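Local atomic coordinates of putative NADH-depentdent flavin oxidoreductase (Cupriavidus metallidurans, PDB entry 5OCS), a protein that probably reduces activated alkenes at the expense of a nicotinamide cofactor, as an FMN-dependent ene-reductase of the Old Yellow Enzyme family. Residues S28-G32 and N33-W37; A80-G83 and R84-A88; W242-E245 and G246-L250. All coordinates share one frame; numbering follows the deposited sequence.

Interaction 1: S28-G32 and N33-W37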
ATOM      1  N   SER D  28     -15.276   6.247   1.720  1.00 10.29           N
ATOM      2  CA  SER D  28     -15.251   5.205   0.679  1.00 10.61           C
ATOM      3  C   SER D  28     -16.072   3.962   1.040  1.00 10.97           C
ATOM      4  O   SER D  28     -15.795   2.860   0.552  1.00 10.84           O
ATOM      5  CB  SER D  28     -13.783   4.809   0.421  1.00 11.43           C
ATOM      6  OG  SER D  28     -13.089   5.891  -0.147  1.00 11.05           O
ATOM      7  N   ALA D  29     -17.021   4.109   1.970  1.00 10.55           N
ATOM      8  CA  ALA D  29     -17.905   3.032   2.370  1.00 11.09           C
ATOM      9  C   ALA D  29     -19.250   3.148   1.637  1.00 12.45           C
ATOM     10  O   ALA D  29     -19.583   4.208   1.064  1.00 13.52           O
ATOM     11  CB  ALA D  29     -18.098   3.038   3.892  1.00 11.07           C
ATOM     12  N   GLN D  30     -20.006   2.070   1.663  1.00 13.94           N
ATOM     13  CA  GLN D  30     -21.350   2.019   1.021  1.00 16.22           C
ATOM     14  C   GLN D  30     -22.323   1.578   2.075  1.00 14.08           C
ATOM     15  O   GLN D  30     -22.254   0.448   2.521  1.00 12.15           O
ATOM     16  CB  GLN D  30     -21.394   1.020  -0.126  1.00 19.94           C
ATOM     17  CG  GLN D  30     -20.644   1.474  -1.354  1.00 25.88           C
ATOM     18  CD  GLN D  30     -20.277   0.344  -2.327  1.00 32.88           C
ATOM     19  OE1 GLN D  30     -20.274  -0.854  -1.984  1.00 38.65           O
ATOM     20  NE2 GLN D  30     -19.925   0.735  -3.551  1.00 37.85           N
ATOM     21  N   GLU D  31     -23.222   2.471   2.489  1.00 13.61           N
ATOM     22  CA  GLU D  31     -24.136   2.208   3.581  1.00 14.49           C
ATOM     23  C   GLU D  31     -23.392   1.661   4.835  1.00 13.08           C
ATOM     24  O   GLU D  31     -23.853   0.720   5.521  1.00 12.75           O
ATOM     25  CB  GLU D  31     -25.256   1.281   3.121  1.00 16.93           C
ATOM     26  CG  GLU D  31     -26.015   1.830   1.908  1.00 22.44           C
ATOM     27  CD  GLU D  31     -26.912   3.047   2.203  1.00 29.00           C
ATOM     28  OE1 GLU D  31     -26.933   3.611   3.333  1.00 36.97           O
ATOM     29  OE2 GLU D  31     -27.642   3.460   1.269  1.00 40.55           O
ATOM     30  N   GLY D  32     -22.223   2.255   5.074  1.00 11.30           N
ATOM     31  CA  GLY D  32     -21.398   1.980   6.257  1.00 10.87           C
ATOM     32  C   GLY D  32     -20.439   0.830   5.991  1.00 10.50           C
ATOM     33  O   GLY D  32     -19.519   0.606   6.759  1.00 10.52           O
ATOM     34  N   ASN D  33     -20.650   0.090   4.910  1.00 10.61           N
ATOM     35  CA  ASN D  33     -19.830  -1.066   4.616  1.00 10.91           C
ATOM     36  C   ASN D  33     -18.471  -0.747   3.998  1.00  9.89           C
ATOM     37  O   ASN D  33     -18.378  -0.068   2.970  1.00 10.43           O
ATOM     38  CB  ASN D  33     -20.564  -2.012   3.642  1.00 11.21           C
ATOM     39  CG  ASN D  33     -21.860  -2.531   4.193  1.00 11.88           C
ATOM     40  OD1 ASN D  33     -21.965  -2.897   5.341  1.00 11.91           O
ATOM     41  ND2 ASN D  33     -22.854  -2.576   3.353  1.00 13.14           N
ATOM     42  N   ALA D  34     -17.429  -1.297   4.597  1.00  9.78           N
ATOM     43  CA  ALA D  34     -16.114  -1.240   4.014  1.00 10.11           C
ATOM     44  C   ALA D  34     -16.133  -1.846   2.629  1.00 11.08           C
ATOM     45  O   ALA D  34     -16.889  -2.787   2.349  1.00 10.93           O
ATOM     46  CB  ALA D  34     -15.091  -1.957   4.891  1.00 10.00           C
ATOM     47  N   THR D  35     -15.289  -1.302   1.769  1.00 11.69           N
ATOM     48  CA  THR D  35     -15.186  -1.714   0.358  1.00 12.36           C
ATOM     49  C   THR D  35     -13.776  -2.186   0.065  1.00 12.34           C
ATOM     50  O   THR D  35     -12.925  -2.231   0.948  1.00 11.95           O
ATOM     51  CB  THR D  35     -15.555  -0.560  -0.586  1.00 12.40           C
ATOM     52  OG1 THR D  35     -14.594   0.510  -0.430  1.00 11.98           O
ATOM     53  CG2 THR D  35     -16.935  -0.029  -0.260  1.00 12.43           C
ATOM     54  N   ASP D  36     -13.525  -2.507  -1.188  1.00 12.15           N
ATOM     55  CA  ASP D  36     -12.190  -2.912  -1.598  1.00 12.40           C
ATOM     56  C   ASP D  36     -11.156  -1.835  -1.286  1.00 11.58           C
ATOM     57  O   ASP D  36      -9.999  -2.155  -0.988  1.00 11.86           O
ATOM     58  CB  ASP D  36     -12.126  -3.320  -3.084  1.00 13.59           C
ATOM     59  CG  ASP D  36     -12.652  -2.245  -4.097  1.00 17.11           C
ATOM     60  OD1 ASP D  36     -12.955  -1.042  -3.760  1.00 17.42           O
ATOM     61  OD2 ASP D  36     -12.776  -2.618  -5.322  1.00 18.73           O
ATOM     62  N   TRP D  37     -11.573  -0.575  -1.290  1.00 11.04           N
ATOM     63  CA  TRP D  37     -10.653   0.508  -0.928  1.00 10.25           C
ATOM     64  C   TRP D  37     -10.067   0.276   0.464  1.00 10.14           C
ATOM     65  O   TRP D  37      -8.863   0.491   0.677  1.00  9.94           O
ATOM     66  CB  TRP D  37     -11.352   1.868  -0.948  1.00 10.10           C
ATOM     67  CG  TRP D  37     -10.423   2.950  -0.474  1.00  9.79           C
ATOM     68  CD1 TRP D  37     -10.411   3.544   0.750  1.00  9.89           C
ATOM     69  CD2 TRP D  37      -9.283   3.434  -1.161  1.00  9.59           C
ATOM     70  NE1 TRP D  37      -9.372   4.416   0.838  1.00  9.79           N
ATOM     71  CE2 TRP D  37      -8.654   4.364  -0.323  1.00  9.71           C
ATOM     72  CE3 TRP D  37      -8.745   3.198  -2.419  1.00  9.69           C
ATOM     73  CZ2 TRP D  37      -7.536   5.048  -0.703  1.00  9.75           C
ATOM     74  CZ3 TRP D  37      -7.632   3.913  -2.804  1.00  9.61           C
ATOM     75  CH2 TRP D  37      -7.034   4.815  -1.951  1.00  9.75           C
TER
HETATM   76  O   HOH W   1     -17.888  -1.749   7.505  1.00  7.95           O
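Thr-35 reaches back to Ser-28 where a tight type I' turn, Gln-30 to Asn-33, leads into helix 36-46, in the loop that follows the first strand of the TIM barrel. Gly-32 occupies one of the turn's two positive-phi positions. Gln-30 and Asn-33 form a single antiparallel hydrogen-bonded pair: Gln-30 N donates to Asn-33 O at 3.0 Å, and Asn-33 N returns a bond to Gln-30 O from above the carbonyl plane. One water links Gly-32 O to Ala-34 N. The side chain of Asn-33 folds back over the turn, with its OD1 held by Asn-78 and its CB 3.2 Å from Gln-30 O.

With chi1 at 64°, Thr-35 places OG1 between its own backbone N and carbonyl carbon. From there the hydroxyl donates to Ser-28 O at 2.8 Å, almost in line with the C=O bond, and as the N-cap residue it accepts a weak bond from Trp-37 N. Both roles of the hydroxyl are thus used, tying the helix start to the loop. The methyl CG2 also sits against Ser-28 O, and the amide end of Gln-30, whose extended chain crosses Thr-35 at about a right angle, lies beyond it, Gln-30 OE1 3.8 Å from Thr-35 CG2.

The indole of Trp-37 packs against Ser-28 and also meets His-92 and Tyr-351 of the second subunit. Its NE1 is hydrogen-bonded to Gln-26 OE1. The Ser-28 hydroxyl lies over one indole face and bonds to Gln-26 O and to Gln-350 of the second subunit, while Ser-28 CB sits 3.6 Å from Trp-37 CD1.

Interaction 2: A80-G83 and R84-A88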
ATOM      1  N   ALA D  80     -19.507  -7.540   9.050  1.00 10.71           N
ATOM      2  CA  ALA D  80     -18.923  -8.489   8.111  1.00 11.48           C
ATOM      3  C   ALA D  80     -17.928  -7.850   7.138  1.00 12.09           C
ATOM      4  O   ALA D  80     -16.874  -8.418   6.903  1.00 12.76           O
ATOM      5  CB  ALA D  80     -19.999  -9.247   7.309  1.00 12.80           C
ATOM      6  N   ALA D  81     -18.271  -6.696   6.574  1.00 11.63           N
ATOM      7  CA  ALA D  81     -17.399  -5.991   5.603  1.00 11.49           C
ATOM      8  C   ALA D  81     -16.082  -5.568   6.244  1.00 11.39           C
ATOM      9  O   ALA D  81     -15.004  -5.783   5.697  1.00 12.65           O
ATOM     10  CB  ALA D  81     -18.110  -4.777   5.005  1.00 11.49           C
ATOM     11  N   LEU D  82     -16.161  -5.025   7.437  1.00 11.15           N
ATOM     12  CA  LEU D  82     -14.922  -4.684   8.159  1.00 11.53           C
ATOM     13  C   LEU D  82     -14.110  -5.925   8.569  1.00 10.54           C
ATOM     14  O   LEU D  82     -12.875  -5.928   8.484  1.00 10.66           O
ATOM     15  CB  LEU D  82     -15.246  -3.784   9.352  1.00 11.88           C
ATOM     16  CG  LEU D  82     -14.091  -3.122  10.094  1.00 13.40           C
ATOM     17  CD1 LEU D  82     -13.156  -2.342   9.191  1.00 13.58           C
ATOM     18  CD2 LEU D  82     -14.669  -2.218  11.175  1.00 13.50           C
ATOM     19  N   GLY D  83     -14.807  -6.990   8.963  1.00 10.74           N
ATOM     20  CA  GLY D  83     -14.180  -8.263   9.318  1.00 11.16           C
ATOM     21  C   GLY D  83     -13.357  -8.833   8.170  1.00 11.41           C
ATOM     22  O   GLY D  83     -12.255  -9.395   8.421  1.00 12.00           O
ATOM     23  N   ARG D  84     -13.839  -8.677   6.927  1.00 11.90           N
ATOM     24  CA  ARG D  84     -13.063  -9.150   5.757  1.00 13.41           C
ATOM     25  C   ARG D  84     -11.733  -8.419   5.630  1.00 11.77           C
ATOM     26  O   ARG D  84     -10.687  -9.034   5.413  1.00 13.18           O
ATOM     27  CB  ARG D  84     -13.846  -9.012   4.470  1.00 15.54           C
ATOM     28  CG  ARG D  84     -14.980 -10.025   4.352  1.00 19.89           C
ATOM     29  CD  ARG D  84     -15.613 -10.027   2.930  1.00 22.80           C
ATOM     30  NE  ARG D  84     -16.583  -8.949   2.746  1.00 27.06           N
ATOM     31  CZ  ARG D  84     -17.864  -8.967   3.169  1.00 30.48           C
ATOM     32  NH1 ARG D  84     -18.630  -7.910   2.953  1.00 29.40           N
ATOM     33  NH2 ARG D  84     -18.384 -10.018   3.823  1.00 32.62           N
ATOM     34  N   VAL D  85     -11.771  -7.116   5.822  1.00 10.84           N
ATOM     35  CA  VAL D  85     -10.551  -6.297   5.819  1.00 11.15           C
ATOM     36  C   VAL D  85      -9.629  -6.686   6.955  1.00 10.80           C
ATOM     37  O   VAL D  85      -8.416  -6.904   6.749  1.00  9.59           O
ATOM     38  CB  VAL D  85     -10.887  -4.791   5.910  1.00 11.92           C
ATOM     39  CG1 VAL D  85      -9.616  -3.966   5.955  1.00 12.29           C
ATOM     40  CG2 VAL D  85     -11.690  -4.353   4.696  1.00 12.41           C
ATOM     41  N   LEU D  86     -10.171  -6.773   8.168  1.00 10.50           N
ATOM     42  CA  LEU D  86      -9.322  -7.144   9.314  1.00 10.78           C
ATOM     43  C   LEU D  86      -8.674  -8.512   9.153  1.00 10.26           C
ATOM     44  O   LEU D  86      -7.561  -8.720   9.568  1.00 10.41           O
ATOM     45  CB  LEU D  86     -10.130  -7.142  10.630  1.00 11.78           C
ATOM     46  CG  LEU D  86     -10.609  -5.780  11.067  1.00 12.58           C
ATOM     47  CD1 LEU D  86     -11.700  -5.915  12.131  1.00 13.52           C
ATOM     48  CD2 LEU D  86      -9.436  -4.947  11.600  1.00 14.53           C
ATOM     49  N   GLY D  87      -9.376  -9.465   8.551  1.00  9.47           N
ATOM     50  CA  GLY D  87      -8.813 -10.805   8.418  1.00  9.91           C
ATOM     51  C   GLY D  87      -7.566 -10.828   7.530  1.00  9.78           C
ATOM     52  O   GLY D  87      -6.592 -11.568   7.797  1.00 10.46           O
ATOM     53  N   ALA D  88      -7.577  -9.991   6.506  1.00  9.49           N
ATOM     54  CA  ALA D  88      -6.427  -9.815   5.624  1.00  9.39           C
ATOM     55  C   ALA D  88      -5.280  -9.155   6.389  1.00  9.15           C
ATOM     56  O   ALA D  88      -4.109  -9.538   6.298  1.00 10.17           O
ATOM     57  CB  ALA D  88      -6.803  -8.939   4.487  1.00  9.60           C
TER
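Arg-84 folds back along the preceding turn of helix 76-92 and lays its guanidinium over Ala-80 and Ala-81. A bend at chi3 (-81°) turns the chain back toward the helix start, bringing one face of the flat group over Ala-81 CA, with NH1 3.5 Å from that carbon. NH2 and NH1 also approach the methyl groups of Ala-80 and Ala-81 respectively, so this part of the contact is van der Waals packing of a charged group against small residues.

Hydrogen bonding is that of the backbone. Leu-86 N meets Leu-82 O at 2.9 Å and Gly-87 N meets Gly-83 O at 2.9 Å, whereas the bond from Val-85 N to Ala-81 O is stretched to 3.5 Å and weak.

Apolar contact comes from Leu-82 and Leu-86, one turn apart, where CG of Leu-82 lies 4.2 Å from CD1 of Leu-86. Both reach strand 96-102, touching Ile-99 and Val-97 respectively, while Val-85 packs on His-38 and Leu-42 of helix 36-46. Such an amphipathic helix, leucines inward and arginine outward, belongs to the beta-alpha-beta unit of strand 52-59, helix 76-92 and strand 96-102 in the TIM barrel.

Interaction 3: W242-E245 and G246-L250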
ATOM      1  N   TRP D 242     -14.552  25.653  24.046  1.00 15.99           N
ATOM      2  CA  TRP D 242     -13.681  24.683  24.695  1.00 15.18           C
ATOM      3  C   TRP D 242     -12.299  25.306  24.800  1.00 14.92           C
ATOM      4  O   TRP D 242     -11.916  26.145  23.965  1.00 16.11           O
ATOM      5  CB  TRP D 242     -13.666  23.388  23.864  1.00 13.97           C
ATOM      6  CG  TRP D 242     -13.021  22.247  24.532  1.00 12.93           C
ATOM      7  CD1 TRP D 242     -11.934  21.579  24.101  1.00 12.64           C
ATOM      8  CD2 TRP D 242     -13.414  21.620  25.774  1.00 12.63           C
ATOM      9  NE1 TRP D 242     -11.618  20.573  24.977  1.00 13.04           N
ATOM     10  CE2 TRP D 242     -12.491  20.584  26.020  1.00 12.31           C
ATOM     11  CE3 TRP D 242     -14.439  21.846  26.695  1.00 12.61           C
ATOM     12  CZ2 TRP D 242     -12.569  19.759  27.128  1.00 12.09           C
ATOM     13  CZ3 TRP D 242     -14.519  21.027  27.817  1.00 11.82           C
ATOM     14  CH2 TRP D 242     -13.595  19.987  28.009  1.00 11.93           C
ATOM     15  N   ASP D 243     -11.591  24.968  25.864  1.00 14.73           N
ATOM     16  CA  ASP D 243     -10.277  25.514  26.125  1.00 14.96           C
ATOM     17  C   ASP D 243      -9.372  24.484  26.799  1.00 14.95           C
ATOM     18  O   ASP D 243      -9.798  23.358  27.130  1.00 14.81           O
ATOM     19  CB  ASP D 243     -10.370  26.846  26.912  1.00 15.92           C
ATOM     20  CG  ASP D 243     -11.054  26.694  28.260  1.00 16.87           C
ATOM     21  OD1 ASP D 243     -11.223  25.557  28.752  1.00 17.06           O
ATOM     22  OD2 ASP D 243     -11.461  27.733  28.831  1.00 17.12           O
ATOM     23  N   ILE D 244      -8.112  24.848  26.918  1.00 14.21           N
ATOM     24  CA  ILE D 244      -7.069  23.931  27.447  1.00 14.59           C
ATOM     25  C   ILE D 244      -7.393  23.540  28.897  1.00 14.30           C
ATOM     26  O   ILE D 244      -7.152  22.411  29.321  1.00 13.17           O
ATOM     27  CB  ILE D 244      -5.650  24.536  27.291  1.00 14.83           C
ATOM     28  CG1 ILE D 244      -4.550  23.530  27.650  1.00 15.57           C
ATOM     29  CG2 ILE D 244      -5.453  25.776  28.162  1.00 15.91           C
ATOM     30  CD1 ILE D 244      -4.550  22.235  26.868  1.00 17.10           C
ATOM     31  N   GLU D 245      -7.989  24.467  29.653  1.00 14.21           N
ATOM     32  CA  GLU D 245      -8.464  24.120  30.984  1.00 15.09           C
ATOM     33  C   GLU D 245      -9.535  23.022  30.985  1.00 13.42           C
ATOM     34  O   GLU D 245      -9.489  22.081  31.803  1.00 14.33           O
ATOM     35  CB  GLU D 245      -9.003  25.358  31.691  1.00 15.64           C
ATOM     36  CG  GLU D 245      -7.910  26.379  31.970  1.00 16.95           C
ATOM     37  CD  GLU D 245      -7.674  27.380  30.850  1.00 18.61           C
ATOM     38  OE1 GLU D 245      -8.271  27.285  29.743  1.00 18.31           O
ATOM     39  OE2 GLU D 245      -6.880  28.328  31.081  1.00 19.82           O
ATOM     40  N   GLY D 246     -10.486  23.126  30.067  1.00 13.12           N
ATOM     41  CA  GLY D 246     -11.453  22.065  29.918  1.00 12.21           C
ATOM     42  C   GLY D 246     -10.789  20.736  29.579  1.00 12.09           C
ATOM     43  O   GLY D 246     -11.149  19.691  30.130  1.00 11.06           O
ATOM     44  N   THR D 247      -9.881  20.772  28.610  1.00 12.49           N
ATOM     45  CA  THR D 247      -9.141  19.574  28.219  1.00 13.53           C
ATOM     46  C   THR D 247      -8.467  18.900  29.419  1.00 13.89           C
ATOM     47  O   THR D 247      -8.495  17.667  29.539  1.00 13.56           O
ATOM     48  CB  THR D 247      -8.100  19.925  27.153  1.00 13.52           C
ATOM     49  OG1 THR D 247      -8.826  20.382  26.032  1.00 13.68           O
ATOM     50  CG2 THR D 247      -7.286  18.751  26.722  1.00 13.69           C
ATOM     51  N   ILE D 248      -7.833  19.699  30.265  1.00 14.11           N
ATOM     52  CA  ILE D 248      -7.127  19.158  31.431  1.00 15.47           C
ATOM     53  C   ILE D 248      -8.125  18.547  32.393  1.00 14.96           C
ATOM     54  O   ILE D 248      -7.886  17.455  32.898  1.00 15.46           O
ATOM     55  CB  ILE D 248      -6.224  20.225  32.099  1.00 16.16           C
ATOM     56  CG1 ILE D 248      -5.076  20.541  31.157  1.00 16.97           C
ATOM     57  CG2 ILE D 248      -5.667  19.712  33.433  1.00 16.86           C
ATOM     58  CD1 ILE D 248      -4.307  21.789  31.461  1.00 18.12           C
ATOM     59  N   ALA D 249      -9.251  19.224  32.622  1.00 15.29           N
ATOM     60  CA  ALA D 249     -10.265  18.716  33.552  1.00 15.32           C
ATOM     61  C   ALA D 249     -10.903  17.423  33.019  1.00 14.46           C
ATOM     62  O   ALA D 249     -11.154  16.445  33.756  1.00 13.49           O
ATOM     63  CB  ALA D 249     -11.321  19.783  33.801  1.00 15.86           C
ATOM     64  N   LEU D 250     -11.154  17.417  31.716  1.00 13.19           N
ATOM     65  CA  LEU D 250     -11.687  16.225  31.101  1.00 13.41           C
ATOM     66  C   LEU D 250     -10.660  15.041  31.193  1.00 12.62           C
ATOM     67  O   LEU D 250     -11.060  13.905  31.492  1.00 14.27           O
ATOM     68  CB  LEU D 250     -12.122  16.522  29.666  1.00 12.34           C
ATOM     69  CG  LEU D 250     -12.651  15.312  28.862  1.00 12.88           C
ATOM     70  CD1 LEU D 250     -13.941  14.792  29.464  1.00 13.13           C
ATOM     71  CD2 LEU D 250     -12.891  15.737  27.413  1.00 12.92           C
TER
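The backbone turns from loop into helix at Asp-243, and i to i+4 bonds follow at once, Thr-247 N to Asp-243 O at 3.0 Å, then Ile-248 N to Ile-244 O and Ala-249 N to Glu-245 O. Asp-243 is the N-cap: its chi1 of 60° brings the carboxylate round to the first turn, where OD1 takes the N-H of Gly-246 at 2.9 Å, approached almost head-on. This satisfies a donor that has no i-4 carbonyl within the helix, and the helix end would probably favour the charged form of the acid.

Trp-242 packs against that turn, its indole swung back along it by a chi1 of -169°. Gly-246 CA stands over one face, 3.9 Å from the centroid of the six-membered ring and 24° off its normal, a CH-pi contact. Gly-246 has no side chain to keep the ring off, although the exact spacing of ring and backbone is doubtful. Thr-247 crosses the indole at about a right angle, its OG1 3.0 Å from Trp-242 NE1. The hydroxyl bonds to Ala-234 O, and NE1 makes a weak bond to Ser-233 O. Farther along, Leu-250 CD2 lies 4.0 Å from Trp-242 CZ2, and Ile-244 CG1 meets Ile-248 CD1 at 4.2 Å on another side of the helix.

Among the surrounding elements of the barrel, Trp-242, Thr-247 and Leu-250 touch strand 228-233, Leu-250 also packs on helix 204-221, and the two isoleucines face helix 284-293.

Overall arrangement
All three contacts are local and partly buried, and all belong to one TIM barrel, but they occupy different places in it. Interactions 1 and 2 are neighbours, their centres 11 Å apart, and they touch where Asn-33 and Ala-34 pack on Ala-81, bringing the loop before helix 36-46 against helix 76-92. Both also reach the second subunit, interaction 1 more extensively. Interaction 3 lies across the chain's centre, about 24 Å or more from either at the nearest atoms, and meets no other subunit. Interactions 1 and 3 are helix starts with capping side chains and a tryptophan, whereas interaction 2 is mid-helix, with an exposed arginine and buried leucines.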